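Local coordinates for protein peptide chain release factor 2 (Thermus thermophilus, PDB 2IHR) that reads the stop codons UGA and UAA on the ribosome and directs the termination of translation through its GGQ peptide-hydrolysis motif, at residues Phe109-Lys114 with Val210-Asp215; Ala144-Phe149 with Asp338-Asp343; Leu179-Ala184 with Ala347-Lys352; Glu217-Leu222 with Leu279-Tyr284. All coordinates share one frame; numbering follows the deposited sequence.

Contact 1: Phe109-Lys114 with Val210-Asp215; sequences FPHAEK and VIPEVD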
loop_
_atom_site.group_PDB
_atom_site.type_symbol
_atom_site.label_atom_id
_atom_site.label_comp_id
_atom_site.label_asym_id
_atom_site.label_seq_id
_atom_site.Cartn_x
_atom_site.Cartn_y
_atom_site.Cartn_z
ATOM N N PHE A 109 -5.795 -0.856 8.969
ATOM C CA PHE A 109 -6.379 -2.165 8.710
ATOM C C PHE A 109 -5.958 -3.205 9.793
ATOM O O PHE A 109 -6.747 -3.410 10.762
ATOM C CB PHE A 109 -6.245 -2.684 7.258
ATOM C CG PHE A 109 -5.724 -1.682 6.247
ATOM C CD1 PHE A 109 -4.514 -1.929 5.587
ATOM C CD2 PHE A 109 -6.400 -0.506 5.963
ATOM C CE1 PHE A 109 -3.977 -1.046 4.689
ATOM C CE2 PHE A 109 -5.868 0.429 5.034
ATOM C CZ PHE A 109 -4.648 0.144 4.399
ATOM N N PRO A 110 -4.758 -3.808 9.797
ATOM C CA PRO A 110 -3.394 -4.228 9.507
ATOM C C PRO A 110 -2.363 -3.306 9.028
ATOM O O PRO A 110 -2.612 -2.136 8.795
ATOM C CB PRO A 110 -3.609 -5.432 8.596
ATOM C CG PRO A 110 -4.533 -6.141 9.494
ATOM C CD PRO A 110 -5.576 -5.049 9.680
ATOM N N HIS A 111 -1.193 -3.919 8.903
ATOM C CA HIS A 111 0.077 -3.318 8.511
ATOM C C HIS A 111 0.166 -2.065 7.635
ATOM O O HIS A 111 1.240 -1.756 7.112
ATOM C CB HIS A 111 0.941 -4.409 7.906
ATOM C CG HIS A 111 0.988 -5.662 8.728
ATOM N ND1 HIS A 111 0.120 -6.724 8.541
ATOM C CD2 HIS A 111 1.806 -6.018 9.745
ATOM C CE1 HIS A 111 0.409 -7.677 9.408
ATOM N NE2 HIS A 111 1.425 -7.274 10.149
ATOM N N ALA A 112 -0.958 -1.376 7.478
ATOM C CA ALA A 112 -1.073 -0.157 6.717
ATOM C C ALA A 112 0.141 0.747 6.943
ATOM O O ALA A 112 0.587 1.473 6.048
ATOM C CB ALA A 112 -2.314 0.551 7.153
ATOM N N GLU A 113 0.656 0.691 8.158
ATOM C CA GLU A 113 1.807 1.463 8.594
ATOM C C GLU A 113 3.149 1.012 7.974
ATOM O O GLU A 113 4.063 1.819 7.728
ATOM C CB GLU A 113 1.863 1.310 10.100
ATOM C CG GLU A 113 1.375 -0.085 10.492
ATOM C CD GLU A 113 1.904 -0.545 11.824
ATOM O OE1 GLU A 113 2.897 0.055 12.298
ATOM O OE2 GLU A 113 1.340 -1.513 12.387
ATOM N N LYS A 114 3.270 -0.288 7.737
ATOM C CA LYS A 114 4.504 -0.855 7.207
ATOM C C LYS A 114 4.943 -0.450 5.807
ATOM O O LYS A 114 4.144 -0.019 4.976
ATOM C CB LYS A 114 4.460 -2.394 7.296
ATOM C CG LYS A 114 5.225 -2.990 8.497
ATOM C CD LYS A 114 4.352 -3.145 9.753
ATOM C CE LYS A 114 5.157 -3.644 10.964
ATOM N NZ LYS A 114 4.295 -4.273 12.019
ATOM N N VAL A 210 1.208 -5.880 -4.093
ATOM C CA VAL A 210 1.665 -5.167 -2.923
ATOM C C VAL A 210 1.312 -5.978 -1.665
ATOM O O VAL A 210 0.145 -6.326 -1.457
ATOM C CB VAL A 210 0.955 -3.774 -2.792
ATOM C CG1 VAL A 210 1.753 -2.830 -1.850
ATOM C CG2 VAL A 210 0.797 -3.164 -4.147
ATOM N N ILE A 211 2.325 -6.275 -0.843
ATOM C CA ILE A 211 2.169 -6.987 0.433
ATOM C C ILE A 211 3.028 -6.186 1.437
ATOM O O ILE A 211 3.930 -5.451 1.045
ATOM C CB ILE A 211 2.716 -8.394 0.335
ATOM C CG1 ILE A 211 4.239 -8.313 0.189
ATOM C CG2 ILE A 211 1.998 -9.164 -0.809
ATOM C CD1 ILE A 211 4.905 -9.608 -0.047
ATOM N N PRO A 212 2.779 -6.307 2.739
ATOM C CA PRO A 212 3.667 -5.477 3.584
ATOM C C PRO A 212 4.942 -6.111 4.134
ATOM O O PRO A 212 4.941 -7.313 4.464
ATOM C CB PRO A 212 2.756 -5.049 4.730
ATOM C CG PRO A 212 1.910 -6.271 4.940
ATOM C CD PRO A 212 1.602 -6.784 3.495
ATOM N N GLU A 213 6.014 -5.301 4.225
ATOM C CA GLU A 213 7.284 -5.736 4.831
ATOM C C GLU A 213 7.101 -5.549 6.341
ATOM O O GLU A 213 7.268 -4.447 6.897
ATOM C CB GLU A 213 8.488 -4.901 4.398
ATOM C CG GLU A 213 9.475 -4.689 5.564
ATOM C CD GLU A 213 10.814 -4.120 5.146
ATOM O OE1 GLU A 213 11.041 -2.884 5.305
ATOM O OE2 GLU A 213 11.639 -4.934 4.658
ATOM N N VAL A 214 6.743 -6.650 6.984
ATOM C CA VAL A 214 6.491 -6.741 8.414
ATOM C C VAL A 214 7.734 -6.697 9.323
ATOM O O VAL A 214 8.865 -6.433 8.871
ATOM C CB VAL A 214 5.738 -8.018 8.681
ATOM C CG1 VAL A 214 4.422 -8.037 7.881
ATOM C CG2 VAL A 214 6.592 -9.161 8.252
ATOM N N ASP A 215 7.529 -7.030 10.592
ATOM C CA ASP A 215 8.597 -6.915 11.568
ATOM C C ASP A 215 9.527 -8.055 11.946
ATOM O O ASP A 215 10.091 -8.037 13.040
ATOM C CB ASP A 215 8.012 -6.286 12.837
ATOM C CG ASP A 215 6.487 -6.361 12.885
ATOM O OD1 ASP A 215 5.818 -6.659 11.862
ATOM O OD2 ASP A 215 5.934 -6.090 13.963
#
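K114 and D215 meet in a salt bridge where a type I beta turn, H111 to K114, is laid against the end of strand 201-213. The turn leads straight into strand 115-122, an antiparallel neighbour of 201-213 in the large mixed sheet, and the backbone pair of E213 with N115 continues the sheet from here. K114 can be followed along its whole length. Its CB faces P212, 4.1 Å from P212 CB. Its CG comes down on the backbone carbonyl of the next residue, 3.0 Å from E213 O. The chain then bends (chi2 90°), which carries CD in plane to the edge of the H111 imidazole. CE passes 3.2 Å from D215 OD1, and NZ ends 2.8 Å from the same oxygen in a salt bridge whose hydrogen bond is weak; the lysine and aspartate side chains cross at about a right angle. An alanine here would probably leave the D215 carboxylate without this charged mate and take away the CD that now sits at the edge of the imidazole. H111 CB rests 3.6 Å from P212 CG. P212 is thus shared by H111 and K114. V214, which also packs on E219 and Y284, approaches the imidazole from above. Its CG1 makes a CH-pi contact over one ring face, 4.0 Å from the centroid and 22° off the normal, displaced toward the rim at CD2 and NE2.

Contact 2: Ala144-Phe149 with Asp338-Asp343; sequences AERQGF and DGDLMD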
loop_
_atom_site.group_PDB
_atom_site.type_symbol
_atom_site.label_atom_id
_atom_site.label_comp_id
_atom_site.label_asym_id
_atom_site.label_seq_id
_atom_site.Cartn_x
_atom_site.Cartn_y
_atom_site.Cartn_z
ATOM N N ALA A 144 6.414 7.521 -5.221
ATOM C CA ALA A 144 7.199 7.464 -4.000
ATOM C C ALA A 144 7.990 8.771 -3.872
ATOM O O ALA A 144 7.973 9.439 -2.848
ATOM C CB ALA A 144 8.144 6.264 -4.068
ATOM N N GLU A 145 8.672 9.105 -4.952
ATOM C CA GLU A 145 9.477 10.306 -5.088
ATOM C C GLU A 145 8.753 11.488 -4.439
ATOM O O GLU A 145 9.237 12.063 -3.471
ATOM C CB GLU A 145 9.670 10.561 -6.592
ATOM C CG GLU A 145 10.941 11.235 -7.062
ATOM C CD GLU A 145 11.245 10.900 -8.546
ATOM O OE1 GLU A 145 11.495 9.692 -8.864
ATOM O OE2 GLU A 145 11.229 11.841 -9.390
ATOM N N ARG A 146 7.583 11.829 -4.974
ATOM C CA ARG A 146 6.798 12.950 -4.488
ATOM C C ARG A 146 6.101 12.757 -3.149
ATOM O O ARG A 146 5.332 13.607 -2.688
ATOM C CB ARG A 146 5.783 13.393 -5.566
ATOM C CG ARG A 146 4.818 12.321 -6.095
ATOM C CD ARG A 146 3.740 12.917 -7.035
ATOM N NE ARG A 146 4.197 13.164 -8.415
ATOM C CZ ARG A 146 3.609 14.047 -9.234
ATOM N NH1 ARG A 146 2.567 14.758 -8.813
ATOM N NH2 ARG A 146 4.018 14.206 -10.488
ATOM N N GLN A 147 6.398 11.665 -2.478
ATOM C CA GLN A 147 5.740 11.447 -1.208
ATOM C C GLN A 147 6.757 11.391 -0.065
ATOM O O GLN A 147 6.405 11.306 1.108
ATOM C CB GLN A 147 4.929 10.156 -1.299
ATOM C CG GLN A 147 3.630 10.214 -0.562
ATOM C CD GLN A 147 2.628 11.064 -1.279
ATOM O OE1 GLN A 147 1.552 11.389 -0.750
ATOM N NE2 GLN A 147 2.964 11.428 -2.513
ATOM N N GLY A 148 8.028 11.463 -0.430
ATOM C CA GLY A 148 9.079 11.391 0.557
ATOM C C GLY A 148 9.319 9.962 1.005
ATOM O O GLY A 148 9.500 9.699 2.188
ATOM N N PHE A 149 9.301 9.029 0.064
ATOM C CA PHE A 149 9.546 7.635 0.396
ATOM C C PHE A 149 10.797 7.238 -0.355
ATOM O O PHE A 149 11.101 7.792 -1.403
ATOM C CB PHE A 149 8.401 6.713 -0.044
ATOM C CG PHE A 149 7.076 6.987 0.621
ATOM C CD1 PHE A 149 6.996 7.729 1.804
ATOM C CD2 PHE A 149 5.903 6.419 0.102
ATOM C CE1 PHE A 149 5.745 7.893 2.482
ATOM C CE2 PHE A 149 4.656 6.571 0.755
ATOM C CZ PHE A 149 4.572 7.302 1.948
ATOM N N ASP A 338 2.638 10.258 -13.817
ATOM C CA ASP A 338 3.863 10.828 -13.370
ATOM C C ASP A 338 3.954 10.865 -11.833
ATOM O O ASP A 338 4.826 11.521 -11.250
ATOM C CB ASP A 338 3.930 12.195 -14.024
ATOM C CG ASP A 338 5.100 13.010 -13.578
ATOM O OD1 ASP A 338 6.281 12.675 -13.857
ATOM O OD2 ASP A 338 4.783 14.006 -12.942
ATOM N N GLY A 339 3.032 10.154 -11.183
ATOM C CA GLY A 339 3.041 10.061 -9.755
ATOM C C GLY A 339 1.821 10.577 -9.032
ATOM O O GLY A 339 1.478 10.114 -7.917
ATOM N N ASP A 340 1.134 11.542 -9.617
ATOM C CA ASP A 340 -0.008 12.095 -8.896
ATOM C C ASP A 340 -1.154 11.061 -8.732
ATOM O O ASP A 340 -2.116 11.041 -9.522
ATOM C CB ASP A 340 -0.427 13.359 -9.639
ATOM C CG ASP A 340 -1.751 13.944 -9.159
ATOM O OD1 ASP A 340 -2.067 13.829 -7.926
ATOM O OD2 ASP A 340 -2.454 14.535 -10.038
ATOM N N LEU A 341 -1.069 10.248 -7.675
ATOM C CA LEU A 341 -2.049 9.195 -7.403
ATOM C C LEU A 341 -3.016 9.323 -6.227
ATOM O O LEU A 341 -4.006 8.561 -6.119
ATOM C CB LEU A 341 -1.308 7.889 -7.171
ATOM C CG LEU A 341 -0.374 7.394 -8.241
ATOM C CD1 LEU A 341 0.326 6.081 -7.764
ATOM C CD2 LEU A 341 -1.164 7.273 -9.506
ATOM N N MET A 342 -2.754 10.262 -5.338
ATOM C CA MET A 342 -3.562 10.350 -4.150
ATOM C C MET A 342 -5.057 10.230 -4.247
ATOM O O MET A 342 -5.676 9.544 -3.441
ATOM C CB MET A 342 -3.195 11.611 -3.377
ATOM C CG MET A 342 -1.820 11.537 -2.734
ATOM S SD MET A 342 -1.519 10.016 -1.766
ATOM C CE MET A 342 -3.009 9.846 -0.812
ATOM N N ASP A 343 -5.667 10.885 -5.211
ATOM C CA ASP A 343 -7.121 10.846 -5.285
ATOM C C ASP A 343 -7.652 9.494 -5.715
ATOM O O ASP A 343 -8.791 9.133 -5.388
ATOM C CB ASP A 343 -7.639 11.988 -6.184
ATOM C CG ASP A 343 -7.326 11.802 -7.680
ATOM O OD1 ASP A 343 -6.320 11.151 -8.067
ATOM O OD2 ASP A 343 -8.117 12.354 -8.495
#
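R146 and G339 bring the two backbones nearest, CA to CA 7.1 Å, and each lies at a helix end: R146 is the first residue to leave helix 127-145, and G339 closes the turn after helix 333-336. The R146 side chain spans the gap. Its CG sits between the backbone N and the carbonyl carbon (chi1 56°), and a bend at chi3 (80°) sets NE on its course. The guanidinium lies flat on the opposite backbone, one face having D340 N 3.5 Å above the plane over its centre and G339 C toward its rim. In plane at the edge, NH2 makes a salt bridge to D338 OD2 at 2.6 Å, although the D338 carboxylate is turned 85° from the guanidinium. NH2 also gives a weak hydrogen bond to D338 O, 2.9 Å away. The other carboxylate oxygen of D338 pairs with R142, and the aspartate probably eases the repulsion between the two nearby arginines. D340 offers only its backbone and CB, with CB 3.4 Å from R146 NH1; its OD2 forms a salt bridge with R330. Beyond the arginine, Q147 OE1 stands 3.5 Å from M342 SD. G339 has no side chain, and a CB there would collide with R146 NE. The arrangement is one of two helix ends, each closed by a Schellman motif (positive-phi C-prime residues G148 and G339), joined by an arginine that leaves one turn to cover the other.

Contact 3: Leu179-Ala184 with Ala347-Lys352; sequences LLSPEA and AGLEWK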
loop_
_atom_site.group_PDB
_atom_site.type_symbol
_atom_site.label_atom_id
_atom_site.label_comp_id
_atom_site.label_asym_id
_atom_site.label_seq_id
_atom_site.Cartn_x
_atom_site.Cartn_y
_atom_site.Cartn_z
ATOM N N LEU A 179 -1.206 2.949 1.723
ATOM C CA LEU A 179 -1.479 3.792 0.559
ATOM C C LEU A 179 -1.409 3.035 -0.753
ATOM O O LEU A 179 -2.299 3.151 -1.576
ATOM C CB LEU A 179 -0.482 4.949 0.481
ATOM C CG LEU A 179 -0.590 5.900 1.672
ATOM C CD1 LEU A 179 0.507 6.953 1.569
ATOM C CD2 LEU A 179 -1.966 6.552 1.700
ATOM N N LEU A 180 -0.336 2.279 -0.943
ATOM C CA LEU A 180 -0.130 1.521 -2.156
ATOM C C LEU A 180 -1.014 0.277 -2.262
ATOM O O LEU A 180 -1.213 -0.274 -3.361
ATOM C CB LEU A 180 1.334 1.093 -2.236
ATOM C CG LEU A 180 2.239 2.213 -2.703
ATOM C CD1 LEU A 180 3.742 1.829 -2.727
ATOM C CD2 LEU A 180 1.719 2.604 -4.096
ATOM N N SER A 181 -1.534 -0.158 -1.124
ATOM C CA SER A 181 -2.316 -1.372 -1.081
ATOM C C SER A 181 -3.519 -1.483 -2.050
ATOM O O SER A 181 -3.731 -2.529 -2.640
ATOM C CB SER A 181 -2.696 -1.684 0.390
ATOM O OG SER A 181 -3.713 -0.854 0.945
ATOM N N PRO A 182 -4.276 -0.399 -2.273
ATOM C CA PRO A 182 -5.421 -0.498 -3.179
ATOM C C PRO A 182 -5.041 -0.466 -4.646
ATOM O O PRO A 182 -5.899 -0.355 -5.532
ATOM C CB PRO A 182 -6.240 0.714 -2.804
ATOM C CG PRO A 182 -5.168 1.745 -2.513
ATOM C CD PRO A 182 -4.206 0.946 -1.668
ATOM N N GLU A 183 -3.750 -0.564 -4.905
ATOM C CA GLU A 183 -3.248 -0.515 -6.258
ATOM C C GLU A 183 -2.987 -1.913 -6.797
ATOM O O GLU A 183 -2.780 -2.121 -8.000
ATOM C CB GLU A 183 -1.946 0.304 -6.256
ATOM C CG GLU A 183 -2.154 1.784 -5.996
ATOM C CD GLU A 183 -2.908 2.487 -7.132
ATOM O OE1 GLU A 183 -2.371 2.533 -8.277
ATOM O OE2 GLU A 183 -4.036 2.985 -6.870
ATOM N N ALA A 184 -2.941 -2.879 -5.890
ATOM C CA ALA A 184 -2.721 -4.251 -6.295
ATOM C C ALA A 184 -3.883 -4.669 -7.231
ATOM O O ALA A 184 -5.049 -4.438 -6.949
ATOM C CB ALA A 184 -2.677 -5.096 -5.082
ATOM N N ALA A 347 -9.778 6.968 -2.810
ATOM C CA ALA A 347 -10.997 6.399 -3.339
ATOM C C ALA A 347 -10.970 4.908 -3.291
ATOM O O ALA A 347 -11.997 4.293 -3.129
ATOM C CB ALA A 347 -11.227 6.873 -4.778
ATOM N N GLY A 348 -9.792 4.332 -3.452
ATOM C CA GLY A 348 -9.682 2.889 -3.433
ATOM C C GLY A 348 -9.814 2.389 -2.020
ATOM O O GLY A 348 -10.491 1.363 -1.761
ATOM N N LEU A 349 -9.157 3.118 -1.111
ATOM C CA LEU A 349 -9.196 2.799 0.303
ATOM C C LEU A 349 -10.643 2.805 0.768
ATOM O O LEU A 349 -11.077 1.907 1.500
ATOM C CB LEU A 349 -8.371 3.804 1.115
ATOM C CG LEU A 349 -6.852 3.646 0.933
ATOM C CD1 LEU A 349 -6.106 4.683 1.765
ATOM C CD2 LEU A 349 -6.406 2.271 1.345
ATOM N N GLU A 350 -11.408 3.803 0.355
ATOM C CA GLU A 350 -12.810 3.816 0.759
ATOM C C GLU A 350 -13.566 2.629 0.121
ATOM O O GLU A 350 -14.387 1.990 0.742
ATOM C CB GLU A 350 -13.472 5.140 0.369
ATOM C CG GLU A 350 -12.754 6.380 0.929
ATOM C CD GLU A 350 -13.301 7.697 0.360
ATOM O OE1 GLU A 350 -12.513 8.668 0.180
ATOM O OE2 GLU A 350 -14.527 7.750 0.099
ATOM N N TRP A 351 -13.287 2.310 -1.118
ATOM C CA TRP A 351 -14.001 1.209 -1.719
ATOM C C TRP A 351 -13.679 -0.126 -1.017
ATOM O O TRP A 351 -14.517 -1.046 -0.957
ATOM C CB TRP A 351 -13.642 1.139 -3.190
ATOM C CG TRP A 351 -14.220 -0.000 -3.895
ATOM C CD1 TRP A 351 -15.420 -0.036 -4.568
ATOM C CD2 TRP A 351 -13.590 -1.259 -4.121
ATOM N NE1 TRP A 351 -15.561 -1.257 -5.223
ATOM C CE2 TRP A 351 -14.456 -2.023 -4.959
ATOM C CE3 TRP A 351 -12.381 -1.820 -3.701
ATOM C CZ2 TRP A 351 -14.145 -3.322 -5.385
ATOM C CZ3 TRP A 351 -12.064 -3.127 -4.127
ATOM C CH2 TRP A 351 -12.957 -3.866 -4.968
ATOM N N LYS A 352 -12.458 -0.223 -0.496
ATOM C CA LYS A 352 -12.024 -1.431 0.184
ATOM C C LYS A 352 -12.577 -1.501 1.595
ATOM O O LYS A 352 -12.966 -2.577 2.076
ATOM C CB LYS A 352 -10.504 -1.505 0.217
ATOM C CG LYS A 352 -9.933 -1.992 -1.073
ATOM C CD LYS A 352 -8.602 -2.654 -0.864
ATOM C CE LYS A 352 -8.159 -3.301 -2.169
ATOM N NZ LYS A 352 -6.918 -4.131 -2.025
#
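L349 turns its CG anti to the carbonyl carbon (chi1 -72°), which starts the side chain toward P182, while K352, also with CG anti to the carbonyl carbon (chi1 -80°), runs out fully extended beside it. Both reach the proline, at different parts of it. The leucine works through one branch: L349 CD2 packs obliquely on the ring, 4.0 Å from P182 CD and nearly as close to CG. The same methyl group is 4.1 Å from S181 OG, a hydroxyl that is already bonded to G178 O, three residues earlier. The other part of the ring lies on bare helix backbone. P182 CB is 4.0 Å from G348 C, and the CA atoms of these two residues approach to 5.4 Å; a CB on G348 would come only 3.0 Å from P182 CB, a clash. Without a side chain at that position, the helix can press its main chain onto the proline. K352 closes the edge of the contact with its aliphatic end, CE lying 4.0 Å from P182 CA. Its NZ comes 3.6 Å from S181 O, in the 3-10 segment 181-183. P182 O itself is held by R325, and the same arginine forms a cation-pi pair with W351. In the fold, this is plain core packing of helix 342-353 against the chain as it passes from helix 176-180 into strand 185-190. L180 and A184 meet V210 of strand 201-213, L349 and L179 share L107, and E350 reaches helix 92-106.

Contact 4: Glu217-Leu222 with Leu279-Tyr284; sequences EVEVVL and LKARLY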
loop_
_atom_site.group_PDB
_atom_site.type_symbol
_atom_site.label_atom_id
_atom_site.label_comp_id
_atom_site.label_asym_id
_atom_site.label_seq_id
_atom_site.Cartn_x
_atom_site.Cartn_y
_atom_site.Cartn_z
ATOM N N GLU A 217 9.919 -10.334 13.549
ATOM C CA GLU A 217 9.748 -10.945 14.856
ATOM C C GLU A 217 8.488 -11.760 14.681
ATOM O O GLU A 217 8.362 -12.882 15.208
ATOM C CB GLU A 217 9.500 -9.899 15.952
ATOM C CG GLU A 217 10.756 -9.265 16.511
ATOM C CD GLU A 217 11.340 -8.196 15.594
ATOM O OE1 GLU A 217 12.425 -8.408 15.008
ATOM O OE2 GLU A 217 10.704 -7.134 15.463
ATOM N N VAL A 218 7.553 -11.189 13.936
ATOM C CA VAL A 218 6.286 -11.846 13.682
ATOM C C VAL A 218 6.411 -12.806 12.508
ATOM O O VAL A 218 5.473 -13.537 12.181
ATOM C CB VAL A 218 5.211 -10.803 13.406
ATOM C CG1 VAL A 218 3.898 -11.481 13.061
ATOM C CG2 VAL A 218 5.047 -9.913 14.645
ATOM N N GLU A 219 7.592 -12.797 11.893
ATOM C CA GLU A 219 7.898 -13.652 10.744
ATOM C C GLU A 219 8.592 -14.928 11.202
ATOM O O GLU A 219 9.316 -14.921 12.206
ATOM C CB GLU A 219 8.824 -12.928 9.752
ATOM C CG GLU A 219 8.173 -11.807 8.972
ATOM C CD GLU A 219 9.143 -11.083 8.045
ATOM O OE1 GLU A 219 10.171 -10.571 8.535
ATOM O OE2 GLU A 219 8.874 -11.018 6.823
ATOM N N VAL A 220 8.375 -16.014 10.461
ATOM C CA VAL A 220 8.997 -17.295 10.774
ATOM C C VAL A 220 10.514 -17.175 10.760
ATOM O O VAL A 220 11.075 -16.099 10.498
ATOM C CB VAL A 220 8.606 -18.404 9.768
ATOM C CG1 VAL A 220 7.355 -19.112 10.235
ATOM C CG2 VAL A 220 8.401 -17.810 8.387
ATOM N N VAL A 221 11.169 -18.293 11.057
ATOM C CA VAL A 221 12.623 -18.359 11.086
ATOM C C VAL A 221 13.043 -19.372 10.036
ATOM O O VAL A 221 12.380 -20.392 9.820
ATOM C CB VAL A 221 13.134 -18.791 12.459
ATOM C CG1 VAL A 221 14.480 -18.156 12.712
ATOM C CG2 VAL A 221 12.121 -18.403 13.546
ATOM N N LEU A 222 14.153 -19.097 9.378
ATOM C CA LEU A 222 14.562 -19.988 8.311
ATOM C C LEU A 222 15.697 -20.972 8.557
ATOM O O LEU A 222 16.752 -20.646 9.139
ATOM C CB LEU A 222 14.857 -19.162 7.048
ATOM C CG LEU A 222 13.696 -18.429 6.357
ATOM C CD1 LEU A 222 14.263 -17.522 5.258
ATOM C CD2 LEU A 222 12.679 -19.443 5.795
ATOM N N LEU A 279 11.605 -12.413 1.074
ATOM C CA LEU A 279 11.142 -13.799 1.116
ATOM C C LEU A 279 10.312 -14.114 2.348
ATOM O O LEU A 279 9.233 -14.734 2.272
ATOM C CB LEU A 279 12.326 -14.764 1.070
ATOM C CG LEU A 279 12.005 -16.236 0.746
ATOM C CD1 LEU A 279 12.447 -17.128 1.899
ATOM C CD2 LEU A 279 10.509 -16.426 0.449
ATOM N N LYS A 280 10.814 -13.691 3.490
ATOM C CA LYS A 280 10.105 -13.965 4.716
ATOM C C LYS A 280 8.683 -13.416 4.618
ATOM O O LYS A 280 7.691 -14.127 4.876
ATOM C CB LYS A 280 10.869 -13.362 5.911
ATOM C CG LYS A 280 11.901 -14.312 6.590
ATOM C CD LYS A 280 12.892 -13.534 7.462
ATOM C CE LYS A 280 13.464 -14.349 8.594
ATOM N NZ LYS A 280 12.925 -13.912 9.921
ATOM N N ALA A 281 8.596 -12.152 4.213
ATOM C CA ALA A 281 7.326 -11.440 4.067
ATOM C C ALA A 281 6.345 -12.047 3.060
ATOM O O ALA A 281 5.136 -11.855 3.169
ATOM C CB ALA A 281 7.608 -10.041 3.693
ATOM N N ARG A 282 6.868 -12.753 2.067
ATOM C CA ARG A 282 6.020 -13.392 1.075
ATOM C C ARG A 282 5.408 -14.676 1.635
ATOM O O ARG A 282 4.303 -15.069 1.273
ATOM C CB ARG A 282 6.834 -13.691 -0.170
ATOM C CG ARG A 282 7.242 -12.448 -0.937
ATOM C CD ARG A 282 7.833 -12.815 -2.266
ATOM N NE ARG A 282 6.898 -13.710 -2.904
ATOM C CZ ARG A 282 7.166 -14.446 -3.973
ATOM N NH1 ARG A 282 8.358 -14.419 -4.571
ATOM N NH2 ARG A 282 6.201 -15.215 -4.443
ATOM N N LEU A 283 6.153 -15.327 2.522
ATOM C CA LEU A 283 5.697 -16.546 3.163
ATOM C C LEU A 283 4.626 -16.120 4.150
ATOM O O LEU A 283 3.585 -16.758 4.277
ATOM C CB LEU A 283 6.867 -17.198 3.891
ATOM C CG LEU A 283 7.955 -17.771 2.975
ATOM C CD1 LEU A 283 9.244 -18.055 3.746
ATOM C CD2 LEU A 283 7.391 -19.035 2.324
ATOM N N TYR A 284 4.896 -15.025 4.848
ATOM C CA TYR A 284 3.964 -14.463 5.812
ATOM C C TYR A 284 2.619 -14.155 5.141
ATOM O O TYR A 284 1.549 -14.245 5.744
ATOM C CB TYR A 284 4.535 -13.163 6.358
ATOM C CG TYR A 284 3.636 -12.517 7.367
ATOM C CD1 TYR A 284 3.536 -13.019 8.667
ATOM C CD2 TYR A 284 2.884 -11.406 7.039
ATOM C CE1 TYR A 284 2.707 -12.415 9.621
ATOM C CE2 TYR A 284 2.045 -10.795 7.990
ATOM C CZ TYR A 284 1.973 -11.306 9.271
ATOM O OH TYR A 284 1.221 -10.670 10.204
#
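The Y284 ring meets V218 obliquely, V218 CG1 lying 3.8 Å from CE1 and 4.0 Å from OH. The second flat group, the carboxylate of the buried residue E219, lies against the helix at K280 and A281: an extended side chain brings E219 OE2 3.2 Å from K280 CB and 3.5 Å from A281 CB. OE2 is also 2.9 Å from A281 N, but the angle is too poor for a hydrogen bond. The K280 side chain crosses that of E219 obliquely. It bends at chi4 (-109°), which places NZ 2.9 Å from V220 O in a hydrogen bond nearly along the C=O axis, with a C=O...N angle of 168°. An alanine here would probably leave V220 O without this donor and open a gap beside L222 CD1, which now packs on the lysine CG. Further along, L222 straddles the helix surface with its two branches: CD1 touches L279 CD1 at 3.8 Å, and CD2 faces L283 CD1 at 4.2 Å. The irregular chain 217-222 is thus fastened to helix 268-294 by one lysine bond and two apolar patches. It lies in the RF-1 domain, on its way from strand 201-213 to strand 227-232. L222, L279 and L283 also touch H253 of strand 248-253, and L279 and L283 touch I258 of strand 258-262, in the three-stranded antiparallel sheet.

Overall arrangement
Contact 3 is the buried one and almost purely apolar; contact 2 lies at the surface and depends on charge, with contacts 1 and 4 partly buried and mixed in chemistry. Contacts 2 and 3 both use helix 342-353, and M342 and F149 of contact 2 touch L179 of contact 3. Contact 1 leans on contact 3 through V210 and F109, and touches contact 4 at V214. It joins strand 201-213 of the large sheet to the neighbourhood of helix 268-294. Contacts 2 and 4 stay apart, their nearest atoms about 17 Å from each other. Lysines recur in contacts 1 and 4, but with a carboxylate in one and a backbone carbonyl in the other.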